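Side-chain contacts in phytanoyl-CoA dioxygenase (Streptomyces malaysiense, PDB 6ZYL), which catalyses the beta-hydroxylation of thioholgamide as a non-heme monooxygenase, probably using iron and 2-oxoglutarate: residues 54-59 with 112-117; 60-65 with 269-274; 87-92 with 148-153. One frame throughout, in Å; residues are numbered along the deposited sequence.

Interaction 1. Residues 54-59 with 112-117; sequences AECQTY and TNLFIR
C56 and L114 carry this contact, in which helix 46-66 lies against strand 107-117 of the large sheet of the double-stranded beta-helix, the jelly-roll core characteristic of the phytanoyl-CoA dioxygenase family. The thiol meets the forked end of the leucine: C56 SG is 3.6 Å from L114 CD1 and 3.8 Å from L114 CD2, so the sulfur faces both methyl groups almost equally. The CB of C56 points at the strand, and a chi1 of 168° sets SG beside the carbonyl carbon, where it reaches the leucine. One turn on, Y59 adds a looser, oblique touch, its CE2 lying 4.4 Å from L114 CD1. All three residues are buried, and the contact between them is apolar.

The next shell fixes the position of both partners. W85 of helix 84-90 touches C56 and L114 and meets the Y59 ring edge-to-face, adding a second helix to the cluster. The strand is held in place by backbone hydrogen bonds, L114 to A75 and the flanking N113 and F115 to A233 and N231 of strand 229-237. The phenol is tethered at its far end, where Y59 OH is hydrogen-bonded to A74 O. Nearer the helix, the C56 O atom lies in the plane of the Y59 ring, at its edge and 3.7 Å from Y59 CD2.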
loop_
_atom_site.group_PDB
_atom_site.type_symbol
_atom_site.label_atom_id
_atom_site.label_comp_id
_atom_site.label_asym_id
_atom_site.label_seq_id
_atom_site.Cartn_x
_atom_site.Cartn_y
_atom_site.Cartn_z
ATOM N N ALA A 54 12.015 0.478 13.527
ATOM C CA ALA A 54 12.130 -0.115 14.855
ATOM C C ALA A 54 10.756 -0.326 15.480
ATOM O O ALA A 54 10.491 -1.376 16.078
ATOM C CB ALA A 54 12.997 0.767 15.753
ATOM N N GLU A 55 9.870 0.662 15.353
ATOM C CA GLU A 55 8.523 0.524 15.895
ATOM C C GLU A 55 7.738 -0.547 15.148
ATOM O O GLU A 55 6.947 -1.280 15.753
ATOM C CB GLU A 55 7.803 1.870 15.834
ATOM C CG GLU A 55 8.475 2.947 16.669
ATOM C CD GLU A 55 7.854 4.317 16.486
ATOM O OE1 GLU A 55 6.793 4.415 15.836
ATOM O OE2 GLU A 55 8.431 5.301 16.998
ATOM N N CYS A 56 7.971 -0.692 13.866
ATOM C CA CYS A 56 7.314 -1.712 13.105
ATOM C C CYS A 56 7.731 -3.096 13.564
ATOM O O CYS A 56 6.945 -3.948 13.703
ATOM C CB CYS A 56 7.586 -1.522 11.632
ATOM S SG CYS A 56 7.150 -2.838 10.566
ATOM N N GLN A 57 9.006 -3.265 13.793
ATOM C CA GLN A 57 9.558 -4.519 14.261
ATOM C C GLN A 57 9.056 -4.865 15.674
ATOM O O GLN A 57 8.761 -5.965 15.956
ATOM C CB GLN A 57 11.064 -4.564 14.098
ATOM C CG GLN A 57 11.478 -4.674 12.657
ATOM C CD GLN A 57 12.961 -4.659 12.439
ATOM O OE1 GLN A 57 13.670 -3.942 13.073
ATOM N NE2 GLN A 57 13.425 -5.482 11.542
ATOM N N THR A 58 8.935 -3.873 16.510
ATOM C CA THR A 58 8.386 -4.042 17.817
ATOM C C THR A 58 6.920 -4.493 17.703
ATOM O O THR A 58 6.511 -5.369 18.359
ATOM C CB THR A 58 8.505 -2.761 18.654
ATOM O OG1 THR A 58 9.857 -2.525 18.972
ATOM C CG2 THR A 58 7.737 -2.879 19.922
ATOM N N TYR A 59 6.177 -3.892 16.810
ATOM C CA TYR A 59 4.807 -4.239 16.581
ATOM C C TYR A 59 4.647 -5.683 16.076
ATOM O O TYR A 59 3.817 -6.373 16.533
ATOM C CB TYR A 59 4.204 -3.236 15.609
ATOM C CG TYR A 59 3.086 -3.737 14.776
ATOM C CD1 TYR A 59 1.788 -3.708 15.240
ATOM C CD2 TYR A 59 3.304 -4.223 13.541
ATOM C CE1 TYR A 59 0.766 -4.161 14.496
ATOM C CE2 TYR A 59 2.284 -4.664 12.778
ATOM C CZ TYR A 59 1.017 -4.639 13.269
ATOM O OH TYR A 59 0.056 -5.095 12.524
ATOM N N THR A 112 -3.625 -0.519 4.310
ATOM C CA THR A 112 -2.181 -0.481 4.491
ATOM C C THR A 112 -1.638 -1.899 4.402
ATOM O O THR A 112 -2.316 -2.865 4.768
ATOM C CB THR A 112 -1.766 0.155 5.829
ATOM O OG1 THR A 112 -2.504 -0.430 6.908
ATOM C CG2 THR A 112 -2.001 1.663 5.798
ATOM N N ASN A 113 -0.410 -2.013 3.905
ATOM C CA ASN A 113 0.244 -3.298 3.712
ATOM C C ASN A 113 1.701 -3.189 4.123
ATOM O O ASN A 113 2.366 -2.196 3.816
ATOM C CB ASN A 113 0.178 -3.759 2.246
ATOM C CG ASN A 113 -1.123 -4.448 1.905
ATOM O OD1 ASN A 113 -1.267 -5.655 2.093
ATOM N ND2 ASN A 113 -2.076 -3.684 1.391
ATOM N N LEU A 114 2.195 -4.210 4.814
ATOM C CA LEU A 114 3.622 -4.392 5.034
ATOM C C LEU A 114 4.126 -5.396 4.003
ATOM O O LEU A 114 3.649 -6.535 3.962
ATOM C CB LEU A 114 3.912 -4.880 6.452
ATOM C CG LEU A 114 4.291 -3.806 7.471
ATOM C CD1 LEU A 114 4.348 -4.420 8.869
ATOM C CD2 LEU A 114 5.610 -3.141 7.121
ATOM N N PHE A 115 5.058 -4.966 3.160
ATOM C CA PHE A 115 5.695 -5.827 2.164
ATOM C C PHE A 115 7.148 -5.993 2.595
ATOM O O PHE A 115 7.971 -5.095 2.399
ATOM C CB PHE A 115 5.580 -5.232 0.764
ATOM C CG PHE A 115 4.170 -5.170 0.247
ATOM C CD1 PHE A 115 3.353 -6.291 0.282
ATOM C CD2 PHE A 115 3.662 -3.995 -0.275
ATOM C CE1 PHE A 115 2.056 -6.237 -0.193
ATOM C CE2 PHE A 115 2.367 -3.934 -0.754
ATOM C CZ PHE A 115 1.563 -5.057 -0.713
ATOM N N ILE A 116 7.453 -7.136 3.201
ATOM C CA ILE A 116 8.774 -7.414 3.751
ATOM C C ILE A 116 9.389 -8.561 2.965
ATOM O O ILE A 116 8.781 -9.629 2.834
ATOM C CB ILE A 116 8.701 -7.756 5.250
ATOM C CG1 ILE A 116 8.078 -6.593 6.025
ATOM C CG2 ILE A 116 10.084 -8.080 5.794
ATOM C CD1 ILE A 116 7.531 -6.982 7.382
ATOM N N ARG A 117 10.585 -8.334 2.433
ATOM C CA ARG A 117 11.352 -9.373 1.757
ATOM C C ARG A 117 12.591 -9.662 2.592
ATOM O O ARG A 117 13.561 -8.889 2.551
ATOM C CB ARG A 117 11.729 -8.931 0.343
ATOM C CG ARG A 117 10.499 -8.671 -0.520
ATOM C CD ARG A 117 10.846 -8.480 -1.983
ATOM N NE ARG A 117 10.847 -9.744 -2.714
ATOM C CZ ARG A 117 9.760 -10.321 -3.217
ATOM N NH1 ARG A 117 8.572 -9.751 -3.074
ATOM N NH2 ARG A 117 9.864 -11.471 -3.868
#

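Interaction 2. Residues 60-65 with 269-274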
loop_
_atom_site.group_PDB
_atom_site.type_symbol
_atom_site.label_atom_id
_atom_site.label_comp_id
_atom_site.label_asym_id
_atom_site.label_seq_id
_atom_site.Cartn_x
_atom_site.Cartn_y
_atom_site.Cartn_z
ATOM N N LEU A 60 5.498 -6.101 15.166
ATOM C CA LEU A 60 5.431 -7.414 14.616
ATOM C C LEU A 60 5.676 -8.469 15.689
ATOM O O LEU A 60 5.025 -9.443 15.712
ATOM C CB LEU A 60 6.394 -7.578 13.461
ATOM C CG LEU A 60 6.046 -6.894 12.149
ATOM C CD1 LEU A 60 7.168 -6.945 11.162
ATOM C CD2 LEU A 60 4.770 -7.402 11.541
ATOM N N ARG A 61 6.638 -8.229 16.557
ATOM C CA ARG A 61 6.925 -9.141 17.640
ATOM C C ARG A 61 5.742 -9.227 18.604
ATOM O O ARG A 61 5.378 -10.263 18.998
ATOM C CB ARG A 61 8.181 -8.751 18.432
ATOM C CG ARG A 61 9.491 -8.941 17.709
ATOM C CD ARG A 61 10.699 -8.738 18.591
ATOM N NE ARG A 61 10.893 -7.380 19.015
ATOM C CZ ARG A 61 11.522 -6.447 18.319
ATOM N NH1 ARG A 61 12.075 -6.699 17.164
ATOM N NH2 ARG A 61 11.623 -5.267 18.817
ATOM N N ALA A 62 5.153 -8.111 18.928
ATOM C CA ALA A 62 4.052 -8.071 19.832
ATOM C C ALA A 62 2.827 -8.816 19.334
ATOM O O ALA A 62 2.303 -9.606 20.039
ATOM C CB ALA A 62 3.691 -6.640 20.116
ATOM N N VAL A 63 2.427 -8.608 18.097
ATOM C CA VAL A 63 1.258 -9.313 17.578
ATOM C C VAL A 63 1.564 -10.791 17.392
ATOM O O VAL A 63 0.685 -11.642 17.576
ATOM C CB VAL A 63 0.767 -8.672 16.266
ATOM C CG1 VAL A 63 0.418 -7.207 16.491
ATOM C CG2 VAL A 63 1.808 -8.822 15.168
ATOM N N SER A 64 2.801 -11.129 17.023
ATOM C CA SER A 64 3.173 -12.536 16.923
ATOM C C SER A 64 3.041 -13.230 18.273
ATOM O O SER A 64 2.623 -14.392 18.346
ATOM C CB SER A 64 4.601 -12.667 16.394
ATOM O OG SER A 64 4.922 -14.022 16.132
ATOM N N ALA A 65 3.387 -12.529 19.355
ATOM C CA ALA A 65 3.269 -13.113 20.686
ATOM C C ALA A 65 1.814 -13.228 21.121
ATOM O O ALA A 65 1.449 -14.183 21.815
ATOM C CB ALA A 65 4.057 -12.281 21.696
ATOM N N SER A 269 -4.216 4.681 21.098
ATOM C CA SER A 269 -2.924 4.160 21.522
ATOM C C SER A 269 -2.768 2.761 20.949
ATOM O O SER A 269 -3.738 2.140 20.507
ATOM C CB SER A 269 -2.794 4.141 23.048
ATOM O OG SER A 269 -3.853 3.415 23.645
ATOM N N ASP A 270 -1.530 2.273 20.961
ATOM C CA ASP A 270 -1.230 0.957 20.411
ATOM C C ASP A 270 -2.114 -0.109 21.043
ATOM O O ASP A 270 -2.148 -0.257 22.268
ATOM C CB ASP A 270 0.245 0.620 20.636
ATOM C CG ASP A 270 1.166 1.346 19.675
ATOM O OD1 ASP A 270 1.045 1.127 18.451
ATOM O OD2 ASP A 270 2.012 2.136 20.144
ATOM N N PHE A 271 -2.833 -0.847 20.199
ATOM C CA PHE A 271 -3.669 -1.967 20.621
ATOM C C PHE A 271 -4.722 -1.565 21.652
ATOM O O PHE A 271 -5.182 -2.405 22.433
ATOM C CB PHE A 271 -2.811 -3.112 21.177
ATOM C CG PHE A 271 -1.653 -3.489 20.296
ATOM C CD1 PHE A 271 -1.866 -3.889 18.988
ATOM C CD2 PHE A 271 -0.354 -3.442 20.775
ATOM C CE1 PHE A 271 -0.806 -4.235 18.173
ATOM C CE2 PHE A 271 0.712 -3.788 19.964
ATOM C CZ PHE A 271 0.485 -4.185 18.661
ATOM N N ASP A 272 -5.116 -0.294 21.673
ATOM C CA ASP A 272 -6.219 0.131 22.526
ATOM C C ASP A 272 -7.462 -0.691 22.205
ATOM O O ASP A 272 -7.770 -0.949 21.038
ATOM C CB ASP A 272 -6.487 1.621 22.327
ATOM C CG ASP A 272 -7.819 2.052 22.894
ATOM O OD1 ASP A 272 -7.976 2.033 24.133
ATOM O OD2 ASP A 272 -8.707 2.416 22.098
ATOM N N GLN A 273 -8.177 -1.112 23.253
ATOM C CA GLN A 273 -9.256 -2.081 23.066
ATOM C C GLN A 273 -10.304 -1.571 22.084
ATOM O O GLN A 273 -10.835 -2.343 21.277
ATOM C CB GLN A 273 -9.902 -2.418 24.409
ATOM C CG GLN A 273 -10.900 -3.569 24.343
ATOM C CD GLN A 273 -10.272 -4.869 23.871
ATOM O OE1 GLN A 273 -9.297 -5.349 24.450
ATOM N NE2 GLN A 273 -10.831 -5.446 22.812
ATOM N N ALA A 274 -10.625 -0.277 22.140
ATOM C CA ALA A 274 -11.558 0.281 21.167
ATOM C C ALA A 274 -11.006 0.153 19.752
ATOM O O ALA A 274 -11.758 -0.098 18.802
ATOM C CB ALA A 274 -11.854 1.744 21.497
#
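F271 turns its ring toward V63 and A62 through a chi1 of -49°, which sets CG beside the backbone N and anti to the carbonyl carbon; in V63 a chi1 of -59° does the same for CG1, the methyl that meets the ring. V63 CG1 approaches the phenyl group obliquely at its CE1–CZ side, 3.6 Å from F271 CE1 and 3.7 Å from F271 CZ, and the two side chains cross at about a right angle. A62, the preceding residue of the helix, lies on the same side of the ring plane but meets a different carbon: A62 CB is 4.1 Å from F271 CE2.

That helix, 46-66, packs with L60 on L114 and I116 of strand 107-117 in the large jelly-roll sheet, so F271 joins a connection late in the chain to the helical layer over the core. Its presentation depends on a type II beta turn from S269 to D272, closed by D272 N to S269 O at 3.0 Å, in which F271 occupies the third position with a positive phi of 57°. A backbone hydrogen bond from F271 to V82, and another joining D270 OD1 to S84 N, anchor the turn. D272 then N-caps helix 273-295, its OD2 making a weak hydrogen bond to A275 N.

Interaction 3. Residues 87-92 with 148-153; sequences DRIVHH and VALTDT
On helix 84-90, I89 packs over V148 and L150, where strand 143-149 of the large jelly-roll sheet passes into a loop. The isoleucine does this with two different branches. Its CG2 methyl approaches V148 CG2 at 4.4 Å, while the longer branch, fully extended at chi2 (-180°), carries I89 CD1 to within 4.2 Å of L150 CD2. I89 and V148 point at each other from helix and strand, whereas L150 leaves its backbone at an angle to the helix, and its CD2 methyl makes the touch. At these distances the packing of the three buried side chains is loose rather than tight.

I89 also touches F232 of strand 229-237 and A52 of helix 46-66, and the backbone of V148 is hydrogen-bonded to that of F232. The phenylalanine thus meets I89 with its side chain and pairs with V148 through its main chain. Beyond L150, T151 OG1 is hydrogen-bonded to F230 N and also donates a long bond of 3.2 Å to D152 O, approaching from above the carbonyl plane.

The turn that follows I89 is held by its own bonds. H92 N reaches I89 O at 2.9 Å, and H92 N-caps the following helix, 93-103, with ND1 bonded to A94 N. Direct main-chain bonds from H91 N to D87 O and R88 O are weak; the H91 ring makes the stronger one, ND1 donating to D87 O at 2.8 Å with an N-H...O angle of 160° and the carbonyl oxygen in the plane of the imidazole.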
loop_
_atom_site.group_PDB
_atom_site.type_symbol
_atom_site.label_atom_id
_atom_site.label_comp_id
_atom_site.label_asym_id
_atom_site.label_seq_id
_atom_site.Cartn_x
_atom_site.Cartn_y
_atom_site.Cartn_z
ATOM N N ASP A 87 -0.351 4.532 11.980
ATOM C CA ASP A 87 -1.233 5.693 12.020
ATOM C C ASP A 87 -0.462 6.974 11.729
ATOM O O ASP A 87 -0.951 7.854 11.012
ATOM C CB ASP A 87 -1.919 5.780 13.384
ATOM C CG ASP A 87 -2.587 7.124 13.617
ATOM O OD1 ASP A 87 -3.732 7.308 13.152
ATOM O OD2 ASP A 87 -1.966 7.994 14.263
ATOM N N ARG A 88 0.752 7.091 12.271
ATOM C CA ARG A 88 1.527 8.314 12.093
ATOM C C ARG A 88 1.927 8.514 10.637
ATOM O O ARG A 88 1.858 9.634 10.118
ATOM C CB ARG A 88 2.766 8.278 12.989
ATOM C CG ARG A 88 3.577 9.565 12.999
ATOM C CD ARG A 88 4.753 9.476 13.974
ATOM N NE ARG A 88 5.744 8.482 13.569
ATOM C CZ ARG A 88 5.961 7.333 14.201
ATOM N NH1 ARG A 88 5.260 7.019 15.285
ATOM N NH2 ARG A 88 6.886 6.495 13.754
ATOM N N ILE A 89 2.334 7.442 9.954
ATOM C CA ILE A 89 2.844 7.588 8.594
ATOM C C ILE A 89 1.722 7.969 7.636
ATOM O O ILE A 89 1.877 8.868 6.803
ATOM C CB ILE A 89 3.561 6.302 8.145
ATOM C CG1 ILE A 89 4.836 6.105 8.971
ATOM C CG2 ILE A 89 3.889 6.369 6.664
ATOM C CD1 ILE A 89 5.637 4.872 8.614
ATOM N N VAL A 90 0.573 7.292 7.731
ATOM C CA VAL A 90 -0.496 7.566 6.777
ATOM C C VAL A 90 -1.060 8.970 6.953
ATOM O O VAL A 90 -1.750 9.475 6.059
ATOM C CB VAL A 90 -1.630 6.525 6.872
ATOM C CG1 VAL A 90 -1.069 5.111 6.768
ATOM C CG2 VAL A 90 -2.432 6.704 8.156
ATOM N N HIS A 91 -0.792 9.619 8.084
ATOM C CA HIS A 91 -1.205 10.998 8.309
ATOM C C HIS A 91 -0.070 11.995 8.104
ATOM O O HIS A 91 -0.265 13.190 8.344
ATOM C CB HIS A 91 -1.776 11.156 9.723
ATOM C CG HIS A 91 -3.118 10.516 9.907
ATOM N ND1 HIS A 91 -3.269 9.188 10.246
ATOM C CD2 HIS A 91 -4.369 11.020 9.795
ATOM C CE1 HIS A 91 -4.556 8.903 10.336
ATOM N NE2 HIS A 91 -5.245 9.996 10.066
ATOM N N HIS A 92 1.095 11.539 7.661
ATOM C CA HIS A 92 2.239 12.427 7.517
ATOM C C HIS A 92 1.932 13.520 6.498
ATOM O O HIS A 92 1.508 13.213 5.375
ATOM C CB HIS A 92 3.469 11.634 7.083
ATOM C CG HIS A 92 4.753 12.382 7.241
ATOM N ND1 HIS A 92 5.136 13.386 6.378
ATOM C CD2 HIS A 92 5.736 12.282 8.166
ATOM C CE1 HIS A 92 6.303 13.870 6.764
ATOM N NE2 HIS A 92 6.688 13.217 7.846
ATOM N N VAL A 148 6.113 3.223 0.801
ATOM C CA VAL A 148 7.091 3.896 1.648
ATOM C C VAL A 148 8.233 2.938 1.956
ATOM O O VAL A 148 8.007 1.811 2.413
ATOM C CB VAL A 148 6.442 4.406 2.944
ATOM C CG1 VAL A 148 7.479 5.118 3.808
ATOM C CG2 VAL A 148 5.271 5.322 2.638
ATOM N N ALA A 149 9.462 3.396 1.728
ATOM C CA ALA A 149 10.656 2.606 2.005
ATOM C C ALA A 149 11.055 2.804 3.463
ATOM O O ALA A 149 11.490 3.892 3.854
ATOM C CB ALA A 149 11.797 3.006 1.073
ATOM N N LEU A 150 10.900 1.753 4.272
ATOM C CA LEU A 150 11.388 1.798 5.645
ATOM C C LEU A 150 12.865 1.437 5.716
ATOM O O LEU A 150 13.576 1.928 6.600
ATOM C CB LEU A 150 10.566 0.862 6.528
ATOM C CG LEU A 150 9.085 1.219 6.675
ATOM C CD1 LEU A 150 8.409 0.291 7.681
ATOM C CD2 LEU A 150 8.899 2.672 7.084
ATOM N N THR A 151 13.329 0.576 4.815
ATOM C CA THR A 151 14.740 0.390 4.513
ATOM C C THR A 151 15.033 0.992 3.143
ATOM O O THR A 151 14.123 1.309 2.374
ATOM C CB THR A 151 15.123 -1.097 4.510
ATOM O OG1 THR A 151 14.360 -1.784 3.509
ATOM C CG2 THR A 151 14.875 -1.730 5.868
ATOM N N ASP A 152 16.320 1.144 2.834
ATOM C CA ASP A 152 16.706 1.427 1.459
ATOM C C ASP A 152 16.150 0.348 0.535
ATOM O O ASP A 152 15.977 -0.808 0.932
ATOM C CB ASP A 152 18.229 1.475 1.317
ATOM C CG ASP A 152 18.854 2.673 2.002
ATOM O OD1 ASP A 152 18.168 3.704 2.173
ATOM O OD2 ASP A 152 20.045 2.580 2.364
ATOM N N THR A 153 15.866 0.722 -0.709
ATOM C CA THR A 153 15.570 -0.242 -1.763
ATOM C C THR A 153 16.670 -0.142 -2.810
ATOM O O THR A 153 16.961 0.951 -3.308
ATOM C CB THR A 153 14.192 -0.010 -2.391
ATOM O OG1 THR A 153 14.148 1.272 -3.025
ATOM C CG2 THR A 153 13.105 -0.106 -1.324
#

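Helix 46-66 joins interactions 1 and 2, whose centres lie about 13 Å apart and whose side chains run together: Y59 CD1 is 3.7 Å from F271 CZ. Interaction 3 lies about 10 Å from interaction 1, centre to centre, on another part of the same sheet. A salt bridge links the two helices here, E55 OE1 to R88 NH2 at 2.9 Å, and T112 CG2 packs on V90 CG1 at 3.7 Å. Interactions 2 and 3 do not touch, their nearest atoms being about 7 Å apart. Together the three belong to the helical packing around the jelly-roll core, and none contains a bound metal or ligand.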